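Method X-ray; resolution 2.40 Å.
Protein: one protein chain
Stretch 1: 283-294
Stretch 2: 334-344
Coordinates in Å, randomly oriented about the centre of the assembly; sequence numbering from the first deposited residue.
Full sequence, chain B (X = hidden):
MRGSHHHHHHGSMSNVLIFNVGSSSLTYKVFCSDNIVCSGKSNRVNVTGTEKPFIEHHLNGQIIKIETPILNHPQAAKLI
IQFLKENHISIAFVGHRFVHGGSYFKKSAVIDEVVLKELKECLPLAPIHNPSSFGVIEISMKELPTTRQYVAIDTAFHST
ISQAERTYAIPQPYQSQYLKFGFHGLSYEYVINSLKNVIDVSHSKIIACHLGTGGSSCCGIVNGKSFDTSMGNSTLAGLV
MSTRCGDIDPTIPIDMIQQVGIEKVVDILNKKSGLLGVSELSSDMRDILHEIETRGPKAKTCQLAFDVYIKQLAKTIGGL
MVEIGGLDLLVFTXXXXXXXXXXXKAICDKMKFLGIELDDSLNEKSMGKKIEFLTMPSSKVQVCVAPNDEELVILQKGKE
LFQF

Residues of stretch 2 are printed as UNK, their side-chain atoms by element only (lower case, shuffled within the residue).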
# COMPACT_ATOMS: atom_id res chain seq x y z
N SER B 283 -15.49 -15.80 -5.43
CA SER B 283 -14.76 -14.61 -5.85
C SER B 283 -15.73 -13.44 -6.00
O SER B 283 -15.32 -12.30 -6.19
CB SER B 283 -14.04 -14.85 -7.17
OG SER B 283 -14.96 -15.04 -8.24
N ASP B 284 -17.03 -13.74 -5.92
CA ASP B 284 -18.07 -12.73 -6.09
C ASP B 284 -18.52 -12.18 -4.74
O ASP B 284 -18.91 -12.93 -3.85
CB ASP B 284 -19.26 -13.34 -6.85
CG ASP B 284 -20.18 -12.29 -7.46
OD1 ASP B 284 -20.55 -11.33 -6.75
OD2 ASP B 284 -20.53 -12.43 -8.65
N MET B 285 -18.47 -10.85 -4.60
CA MET B 285 -18.81 -10.19 -3.34
C MET B 285 -20.25 -10.46 -2.90
O MET B 285 -20.53 -10.55 -1.70
CB MET B 285 -18.57 -8.67 -3.46
CG MET B 285 -18.96 -7.88 -2.21
SD MET B 285 -18.04 -8.35 -0.73
CE MET B 285 -16.62 -7.28 -0.86
N ARG B 286 -21.15 -10.60 -3.86
CA ARG B 286 -22.57 -10.80 -3.57
C ARG B 286 -22.85 -12.15 -2.92
O ARG B 286 -23.71 -12.25 -2.04
CB ARG B 286 -23.41 -10.61 -4.84
CG ARG B 286 -23.36 -9.18 -5.39
CD ARG B 286 -23.87 -9.12 -6.83
NE ARG B 286 -23.05 -9.93 -7.72
CZ ARG B 286 -23.29 -10.11 -9.02
NH1 ARG B 286 -24.35 -9.53 -9.58
NH2 ARG B 286 -22.49 -10.87 -9.75
N ASP B 287 -22.13 -13.18 -3.34
CA ASP B 287 -22.21 -14.50 -2.71
C ASP B 287 -21.65 -14.44 -1.29
O ASP B 287 -22.16 -15.11 -0.38
CB ASP B 287 -21.45 -15.55 -3.53
CG ASP B 287 -22.05 -15.78 -4.90
OD1 ASP B 287 -23.27 -15.56 -5.07
OD2 ASP B 287 -21.30 -16.19 -5.81
N ILE B 288 -20.60 -13.65 -1.11
CA ILE B 288 -19.97 -13.46 0.20
C ILE B 288 -20.93 -12.80 1.19
O ILE B 288 -21.10 -13.28 2.31
CB ILE B 288 -18.68 -12.61 0.07
CG1 ILE B 288 -17.59 -13.42 -0.63
CG2 ILE B 288 -18.19 -12.16 1.44
CD1 ILE B 288 -16.34 -12.64 -0.96
N LEU B 289 -21.56 -11.71 0.76
CA LEU B 289 -22.57 -11.03 1.56
C LEU B 289 -23.73 -11.96 1.88
O LEU B 289 -24.25 -11.97 2.99
CB LEU B 289 -23.09 -9.80 0.81
CG LEU B 289 -22.14 -8.61 0.66
CD1 LEU B 289 -22.75 -7.56 -0.25
CD2 LEU B 289 -21.83 -8.02 2.01
N HIS B 290 -24.14 -12.74 0.88
CA HIS B 290 -25.23 -13.69 1.02
C HIS B 290 -24.94 -14.73 2.10
O HIS B 290 -25.79 -15.03 2.94
CB HIS B 290 -25.51 -14.37 -0.32
CG HIS B 290 -26.72 -15.24 -0.32
ND1 HIS B 290 -26.65 -16.61 -0.21
CD2 HIS B 290 -28.04 -14.94 -0.41
CE1 HIS B 290 -27.87 -17.12 -0.24
NE2 HIS B 290 -28.73 -16.12 -0.36
N GLU B 291 -23.72 -15.27 2.08
CA GLU B 291 -23.30 -16.27 3.06
C GLU B 291 -23.30 -15.71 4.48
O GLU B 291 -23.70 -16.39 5.43
CB GLU B 291 -21.92 -16.82 2.71
CG GLU B 291 -21.39 -17.91 3.65
CD GLU B 291 -21.91 -19.31 3.31
OE1 GLU B 291 -22.88 -19.41 2.53
OE2 GLU B 291 -21.35 -20.30 3.82
N ILE B 292 -22.84 -14.46 4.62
CA ILE B 292 -22.83 -13.78 5.91
C ILE B 292 -24.24 -13.66 6.46
O ILE B 292 -24.52 -14.03 7.60
CB ILE B 292 -22.22 -12.37 5.80
CG1 ILE B 292 -20.75 -12.45 5.39
CG2 ILE B 292 -22.35 -11.63 7.12
CD1 ILE B 292 -20.13 -11.10 5.05
N GLU B 293 -25.14 -13.13 5.63
CA GLU B 293 -26.51 -12.83 6.05
C GLU B 293 -27.39 -14.07 6.24
O GLU B 293 -28.34 -14.04 7.02
CB GLU B 293 -27.16 -11.85 5.07
CG GLU B 293 -26.54 -10.46 5.11
CD GLU B 293 -27.06 -9.55 4.01
OE1 GLU B 293 -27.61 -10.07 3.01
OE2 GLU B 293 -26.91 -8.31 4.14
N THR B 294 -27.08 -15.15 5.53
CA THR B 294 -27.79 -16.41 5.73
C THR B 294 -27.09 -17.28 6.77
O THR B 294 -27.53 -18.39 7.05
CB THR B 294 -27.93 -17.22 4.42
OG1 THR B 294 -26.63 -17.62 3.96
CG2 THR B 294 -28.63 -16.40 3.34
N UNK B 334 -18.20 0.59 -12.19
CA UNK B 334 -18.18 -0.84 -12.49
C UNK B 334 -19.11 -1.67 -11.60
O UNK B 334 -19.72 -1.15 -10.66
c UNK B 334 -16.77 -1.41 -12.50
c UNK B 334 -16.74 -2.88 -12.91
o UNK B 334 -15.65 -3.48 -12.92
o UNK B 334 -17.82 -3.43 -13.20
N UNK B 335 -19.20 -2.97 -11.91
CA UNK B 335 -20.22 -3.87 -11.35
C UNK B 335 -20.47 -3.75 -9.85
O UNK B 335 -21.61 -3.51 -9.43
c UNK B 335 -21.64 -7.09 -12.29
c UNK B 335 -19.92 -5.32 -11.73
n UNK B 335 -22.74 -7.39 -12.97
o UNK B 335 -21.27 -7.73 -11.31
c UNK B 335 -20.84 -5.90 -12.80
N UNK B 336 -19.43 -3.92 -9.04
CA UNK B 336 -19.59 -3.90 -7.59
C UNK B 336 -19.87 -2.50 -7.03
O UNK B 336 -20.60 -2.35 -6.05
c UNK B 336 -18.17 -5.99 -7.25
c UNK B 336 -18.38 -4.52 -6.90
s UNK B 336 -19.67 -6.98 -7.02
c UNK B 336 -19.21 -8.53 -7.78
N UNK B 337 -19.30 -1.48 -7.67
CA UNK B 337 -19.51 -0.11 -7.24
C UNK B 337 -20.93 0.36 -7.50
O UNK B 337 -21.47 1.17 -6.74
N UNK B 338 -21.54 -0.15 -8.56
CA UNK B 338 -22.87 0.29 -8.98
C UNK B 338 -23.99 -0.50 -8.33
O UNK B 338 -25.05 0.05 -8.02
c UNK B 338 -22.06 0.54 -12.81
c UNK B 338 -22.14 2.45 -11.20
c UNK B 338 -22.99 0.19 -10.51
c UNK B 338 -21.97 0.94 -11.34
N UNK B 339 -23.75 -1.79 -8.09
CA UNK B 339 -24.83 -2.72 -7.75
C UNK B 339 -24.69 -3.40 -6.38
O UNK B 339 -25.40 -4.37 -6.10
o UNK B 339 -25.01 -5.71 -10.79
c UNK B 339 -24.88 -3.86 -8.78
c UNK B 339 -25.00 -4.54 -11.22
c UNK B 339 -24.93 -3.39 -10.23
o UNK B 339 -25.06 -4.26 -12.44
N UNK B 340 -23.80 -2.89 -5.54
CA UNK B 340 -23.58 -3.47 -4.20
C UNK B 340 -23.56 -2.33 -3.18
O UNK B 340 -22.50 -1.77 -2.89
c UNK B 340 -22.22 -4.93 -2.68
c UNK B 340 -22.26 -5.39 -5.13
c UNK B 340 -22.30 -4.31 -4.06
N UNK B 341 -24.72 -2.01 -2.61
CA UNK B 341 -24.84 -0.86 -1.72
C UNK B 341 -24.12 -1.03 -0.38
O UNK B 341 -23.75 -0.04 0.26
c UNK B 341 -28.01 -2.75 0.98
c UNK B 341 -27.81 -2.56 -1.24
c UNK B 341 -27.00 -1.29 3.07
c UNK B 341 -28.33 -3.14 2.28
c UNK B 341 -27.82 -2.40 3.31
c UNK B 341 -27.08 -1.53 -0.72
n UNK B 341 -28.38 -3.29 -0.22
c UNK B 341 -26.68 -0.89 1.78
c UNK B 341 -27.19 -1.64 0.71
c UNK B 341 -26.32 -0.50 -1.48
N UNK B 342 -23.93 -2.27 0.06
CA UNK B 342 -23.27 -2.55 1.33
C UNK B 342 -21.81 -2.08 1.32
O UNK B 342 -21.30 -1.62 2.34
n UNK B 342 -26.48 -5.91 1.07
o UNK B 342 -25.14 -4.76 -0.32
c UNK B 342 -24.72 -4.56 2.03
c UNK B 342 -23.33 -4.04 1.68
c UNK B 342 -25.47 -5.09 0.82
N UNK B 343 -21.15 -2.20 0.17
CA UNK B 343 -19.77 -1.74 0.02
C UNK B 343 -19.69 -0.22 0.14
O UNK B 343 -18.84 0.31 0.87
c UNK B 343 -18.80 -3.69 -1.24
c UNK B 343 -19.15 -2.21 -1.31
c UNK B 343 -17.91 -1.39 -1.65
N UNK B 344 -20.58 0.48 -0.55
CA UNK B 344 -20.63 1.94 -0.52
C UNK B 344 -20.92 2.44 0.89
O UNK B 344 -20.32 3.40 1.36
c UNK B 344 -21.68 2.47 -1.50
n UNK B 344 -23.79 2.45 -3.64
c UNK B 344 -21.42 2.12 -2.97
c UNK B 344 -24.53 1.75 -4.49
n UNK B 344 -24.03 1.38 -5.66
n UNK B 344 -25.79 1.43 -4.18
c UNK B 344 -22.41 2.84 -3.89

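Position 334 carries two carbons, the second bearing two oxygens. None of these atoms comes within reach of stretch 1. A short carboxylate is Asp334.

Position 335 has three carbons, the third holding one oxygen and one nitrogen. The oxygen lies over one face of the Arg286 guanidinium, 3.7 Å from Arg286 NH2. That is an amide on a two-carbon arm, so the residue is Gln335.

Position 336 is an unbranched chain of two carbons, a sulfur and a terminal carbon. The terminal carbon of position 336 sits 3.3 Å from Asp284 OD1, and its sulfur is 4.1 Å from Met285 CB. The CA-to-CB bond points sideways, but the end of the chain comes nearer to stretch 1. Only methionine has this order, giving Met336.

Position 337 has no side-chain atoms and is Gly337.

Position 338 has four carbons, forked at the second. They are out of reach of stretch 1. This is Leu338.

Position 339 has three carbons, the third with two oxygens. One oxygen of position 339 is 4.1 Å from Arg286 NH1. It lies well out of the guanidinium plane, so the charges are near but no N-H points at it. The residue is therefore Glu339.

Position 340 has one carbon carrying two more. One of these two end carbons packs 3.6 Å from Leu289 CD1, and the other lies 4.0 Å from Arg286 CG. The beta-branched, all-carbon side chain is Val340.

Position 341 has one carbon followed by fused five- and six-membered rings with a single nitrogen. It makes no contact with stretch 1. This indole is Trp341.

Position 342 repeats the amide pattern of three carbons, one oxygen and one nitrogen. The oxygen of position 342 is 3.7 Å from Leu289 CD1, and its nitrogen is 3.9 Å from Glu293 OE2, too far for a hydrogen bond. This is Gln342.

Position 343 is again one carbon carrying two. One end carbon of position 343 is 4.2 Å from Met285 CE. The residue is Val343.

Position 344 has three carbons, a nitrogen, and a carbon with two more nitrogens. None of them reaches stretch 1. This is Arg344. Arg344 NH1 donates to Gly337 O (2.8 Å) and Leu338 O (2.9 Å), tying the two helical segments of stretch 2 together.

The contact works by packing, as no hydrogen bond crosses it. Met285 and Leu289, one helical turn apart, meet Met336, Val340 and Val343. Arg286 lies alongside, held within stretch 1 by a salt bridge from Arg286 NH2 to Asp284 OD2 (2.7 Å). Asp284 also caps the helix, Asp284 OD1 accepting from Arg286 N at 3.0 Å. Together the two stretches bury 421 Å².

Stretch 2 (334-344) DQMGLEVWQVR
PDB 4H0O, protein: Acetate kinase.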